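Local coordinates for protein putative hydrolase (Shewanella frigidimarina, PDB 3LHO) that probably acts as an iron-dependent dioxygenase of the 2-oxoadipate dioxygenase/decarboxylase family, at residues Q15-M20 and P230-E235. Sequence-based numbering, arbitrary orientation.
With NI (nickel (II) ion), chain B.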
ATOM      1  N   GLN A  15      -5.802  -6.945   9.539  1.00 17.77           N
ATOM      2  CA  GLN A  15      -5.236  -7.549  10.779  1.00 19.83           C
ATOM      3  C   GLN A  15      -3.705  -7.671  10.705  1.00 18.48           C
ATOM      4  O   GLN A  15      -2.994  -7.402  11.681  1.00 18.21           O
ATOM      5  CB  GLN A  15      -5.855  -8.919  11.133  1.00 18.94           C
ATOM      6  CG  GLN A  15      -7.284  -8.822  11.761  1.00 30.73           C
ATOM      7  CD  GLN A  15      -7.385  -7.809  12.948  1.00 39.79           C
ATOM      8  OE1 GLN A  15      -6.463  -7.693  13.770  1.00 42.85           O
ATOM      9  NE2 GLN A  15      -8.505  -7.088  13.028  1.00 35.10           N
ATOM     10  N   ASP A  16      -3.216  -8.045   9.532  1.00 18.47           N
ATOM     11  CA  ASP A  16      -1.795  -8.134   9.284  1.00 16.34           C
ATOM     12  C   ASP A  16      -1.104  -6.779   9.263  1.00 17.87           C
ATOM     13  O   ASP A  16      -0.041  -6.616   9.874  1.00 16.89           O
ATOM     14  CB  ASP A  16      -1.499  -8.911   8.013  1.00 17.41           C
ATOM     15  CG  ASP A  16      -0.043  -8.929   7.724  1.00 21.31           C
ATOM     16  OD1 ASP A  16       0.682  -9.655   8.382  1.00 18.60           O
ATOM     17  OD2 ASP A  16       0.433  -8.125   6.902  1.00 17.82           O
ATOM     18  N   TYR A  17      -1.712  -5.826   8.559  1.00 17.63           N
ATOM     19  CA  TYR A  17      -1.217  -4.463   8.461  1.00 17.32           C
ATOM     20  C   TYR A  17      -1.049  -3.724   9.783  1.00 18.63           C
ATOM     21  O   TYR A  17      -0.040  -3.018   9.969  1.00 18.90           O
ATOM     22  CB  TYR A  17      -2.197  -3.693   7.578  1.00 15.92           C
ATOM     23  CG  TYR A  17      -2.018  -2.174   7.444  1.00 18.56           C
ATOM     24  CD1 TYR A  17      -0.948  -1.641   6.722  1.00 18.14           C
ATOM     25  CD2 TYR A  17      -2.980  -1.311   7.945  1.00 15.40           C
ATOM     26  CE1 TYR A  17      -0.802  -0.260   6.534  1.00 16.38           C
ATOM     27  CE2 TYR A  17      -2.870   0.087   7.768  1.00 17.76           C
ATOM     28  CZ  TYR A  17      -1.781   0.607   7.080  1.00 16.23           C
ATOM     29  OH  TYR A  17      -1.709   1.964   6.878  1.00 17.06           O
ATOM     30  N   ILE A  18      -2.033  -3.854  10.676  1.00 16.95           N
ATOM     31  CA  ILE A  18      -1.978  -3.152  11.970  1.00 19.45           C
ATOM     32  C   ILE A  18      -0.884  -3.698  12.893  1.00 19.29           C
ATOM     33  O   ILE A  18      -0.429  -2.991  13.778  1.00 18.59           O
ATOM     34  CB  ILE A  18      -3.358  -3.081  12.737  1.00 17.32           C
ATOM     35  CG1 ILE A  18      -3.885  -4.469  13.117  1.00 21.14           C
ATOM     36  CG2 ILE A  18      -4.397  -2.272  11.954  1.00 17.74           C
ATOM     37  CD1 ILE A  18      -5.173  -4.416  14.012  1.00 22.45           C
ATOM     38  N   LYS A  19      -0.431  -4.930  12.667  1.00 19.62           N
ATOM     39  CA  LYS A  19       0.716  -5.441  13.364  1.00 20.97           C
ATOM     40  C   LYS A  19       1.959  -4.625  13.068  1.00 20.44           C
ATOM     41  O   LYS A  19       2.774  -4.445  13.953  1.00 23.20           O
ATOM     42  CB  LYS A  19       0.981  -6.915  13.041  1.00 20.87           C
ATOM     43  CG  LYS A  19      -0.121  -7.851  13.450  1.00 23.62           C
ATOM     44  CD  LYS A  19       0.187  -9.272  12.951  1.00 28.06           C
ATOM     45  CE  LYS A  19      -0.944 -10.218  13.234  1.00 37.70           C
ATOM     46  NZ  LYS A  19      -0.621 -11.546  12.637  1.00 39.83           N
HETATM   47  N   MSE A  20       2.118  -4.171  11.822  1.00 20.31           N
HETATM   48  CA  MSE A  20       3.210  -3.307  11.420  1.00 21.78           C
HETATM   49  C   MSE A  20       2.894  -1.869  11.768  1.00 21.13           C
HETATM   50  O   MSE A  20       3.817  -1.088  11.951  1.00 18.98           O
HETATM   51  CB  MSE A  20       3.401  -3.304   9.894  1.00 23.41           C
HETATM   52  CG  MSE A  20       4.046  -4.536   9.361  1.00 27.21           C
HETATM   53 SE   MSE A  20       4.270  -4.340   7.506  0.75 21.16          SE
HETATM   54  CE  MSE A  20       2.431  -4.465   6.937  1.00 17.35           C
ATOM     55  N   PRO A 230      11.430   1.778   9.284  1.00 16.62           N
ATOM     56  CA  PRO A 230      10.046   2.188   9.081  1.00 18.64           C
ATOM     57  C   PRO A 230       9.204   1.110   8.429  1.00 18.01           C
ATOM     58  O   PRO A 230       9.651   0.411   7.493  1.00 17.41           O
ATOM     59  CB  PRO A 230      10.172   3.383   8.123  1.00 16.58           C
ATOM     60  CG  PRO A 230      11.600   3.834   8.262  1.00 20.58           C
ATOM     61  CD  PRO A 230      12.353   2.587   8.463  1.00 21.10           C
ATOM     62  N   SER A 231       7.982   0.979   8.904  1.00 19.19           N
ATOM     63  CA  SER A 231       7.097  -0.046   8.371  1.00 20.11           C
ATOM     64  C   SER A 231       6.136   0.640   7.400  1.00 20.45           C
ATOM     65  O   SER A 231       6.459   0.801   6.221  1.00 17.35           O
ATOM     66  CB  SER A 231       6.392  -0.795   9.514  1.00 17.85           C
ATOM     67  OG  SER A 231       5.773   0.129  10.404  1.00 20.31           O
ATOM     68  N   CYS A 232       4.980   1.067   7.887  1.00 19.51           N
ATOM     69  CA  CYS A 232       3.960   1.723   7.038  1.00 18.40           C
ATOM     70  C   CYS A 232       3.399   2.967   7.689  1.00 18.49           C
ATOM     71  O   CYS A 232       3.358   3.070   8.925  1.00 18.69           O
ATOM     72  CB  CYS A 232       2.760   0.797   6.858  1.00 20.68           C
ATOM     73  SG  CYS A 232       3.140  -0.892   6.308  1.00 18.96           S
ATOM     74  N   PHE A 233       2.943   3.897   6.854  1.00 18.73           N
ATOM     75  CA  PHE A 233       2.033   4.938   7.261  1.00 17.76           C
ATOM     76  C   PHE A 233       0.558   4.541   6.984  1.00 20.02           C
ATOM     77  O   PHE A 233       0.289   3.560   6.289  1.00 19.82           O
ATOM     78  CB  PHE A 233       2.352   6.259   6.538  1.00 15.56           C
ATOM     79  CG  PHE A 233       2.408   6.162   5.042  1.00 18.48           C
ATOM     80  CD1 PHE A 233       1.235   6.045   4.295  1.00 22.57           C
ATOM     81  CD2 PHE A 233       3.618   6.211   4.371  1.00 23.45           C
ATOM     82  CE1 PHE A 233       1.271   5.947   2.899  1.00 23.15           C
ATOM     83  CE2 PHE A 233       3.675   6.137   2.991  1.00 21.21           C
ATOM     84  CZ  PHE A 233       2.482   6.004   2.247  1.00 31.17           C
ATOM     85  N   TYR A 234      -0.351   5.323   7.584  1.00 16.34           N
ATOM     86  CA  TYR A 234      -1.793   5.324   7.325  1.00 17.21           C
ATOM     87  C   TYR A 234      -2.072   6.643   6.595  1.00 17.57           C
ATOM     88  O   TYR A 234      -1.599   7.695   7.010  1.00 17.04           O
ATOM     89  CB  TYR A 234      -2.494   5.313   8.669  1.00 20.78           C
ATOM     90  CG  TYR A 234      -3.951   4.902   8.776  1.00 21.24           C
ATOM     91  CD1 TYR A 234      -4.525   3.915   7.951  1.00 20.40           C
ATOM     92  CD2 TYR A 234      -4.751   5.453   9.785  1.00 15.11           C
ATOM     93  CE1 TYR A 234      -5.874   3.539   8.111  1.00 18.65           C
ATOM     94  CE2 TYR A 234      -6.073   5.059   9.956  1.00 18.37           C
ATOM     95  CZ  TYR A 234      -6.620   4.085   9.134  1.00 16.43           C
ATOM     96  OH  TYR A 234      -7.932   3.717   9.321  1.00 14.97           O
ATOM     97  N   GLU A 235      -2.849   6.564   5.529  1.00 15.40           N
ATOM     98  CA  GLU A 235      -3.087   7.657   4.601  1.00 17.41           C
ATOM     99  C   GLU A 235      -4.570   8.085   4.609  1.00 17.95           C
ATOM    100  O   GLU A 235      -5.429   7.334   5.068  1.00 17.49           O
ATOM    101  CB  GLU A 235      -2.685   7.191   3.220  1.00 17.18           C
ATOM    102  CG  GLU A 235      -2.552   8.276   2.139  1.00 17.15           C
ATOM    103  CD  GLU A 235      -1.929   7.708   0.851  1.00 23.20           C
ATOM    104  OE1 GLU A 235      -2.662   7.019   0.098  1.00 20.10           O
ATOM    105  OE2 GLU A 235      -0.714   7.934   0.589  1.00 19.54           O
TER
HETATM  106 NI    NI B 267      -2.014   5.656  -1.450  1.00 23.76          NI
HETATM  107  O   HOH W   1       0.065   6.863  -1.695  1.00 27.17           O
HETATM  108  O   HOH W   2      -2.242   7.095  -2.873  1.00 21.10           O
HETATM  109  O   HOH W   3      -1.228   4.848  -3.449  1.00 21.20           O
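The hydroxyl of Tyr17 reaches out from helix 6-20 and donates a short hydrogen bond of 2.6 Å from OH to Phe233 O, in the loop that leads into strand 235-239. The acceptor lies at the edge of the phenol ring, in its plane, while the donor is tilted 32° from the carbonyl plane. Chi1 of 172° sets CG anti to the backbone N; the ring beyond it brings the hydroxyl to the loop, and OH has a further hydrogen-bond partner outside the two segments. Alongside the bond, Tyr17 CE1 packs 3.7 Å from Cys232 CB, and Tyr17 OH sits 3.6 Å from Tyr234 CD1, the two tyrosine side chains crossing at about a right angle. A phenylalanine in place of Tyr17 would probably leave the Phe233 carbonyl without this donor and make the loop less firmly fixed to the helix.

The second polar link is at Met20, a selenomethionine, whose carbonyl O accepts a bond of 2.8 Å from Ser231 OG; the donor stands above the carbonyl plane, 40° out of it. Beside it the Met20 chain, bent at chi3, brings CE to 3.7 Å from Cys232 SG. Backbone atoms have further partners: Tyr17 O bonds to Thr21 OG1, Ser231 O takes the indole N-H of Trp155, and Tyr234 N bonds to Thr213 OG1.

At the far end Glu235 OE1 coordinates the nickel ion at 2.2 Å. Glu235 OE2 accepts a hydrogen bond from metal-bound water 1 at 2.6 Å. Thr167 OG1 is also hydrogen-bonded to OE1, and His41 and His165 complete the protein ligands. The contact thus joins an N-terminal helix to the loop just before a metal-binding strand, in a two-histidine, one-glutamate site consistent with the iron centre of glyoxalase-clan (vicinal oxygen chelate) dioxygenases.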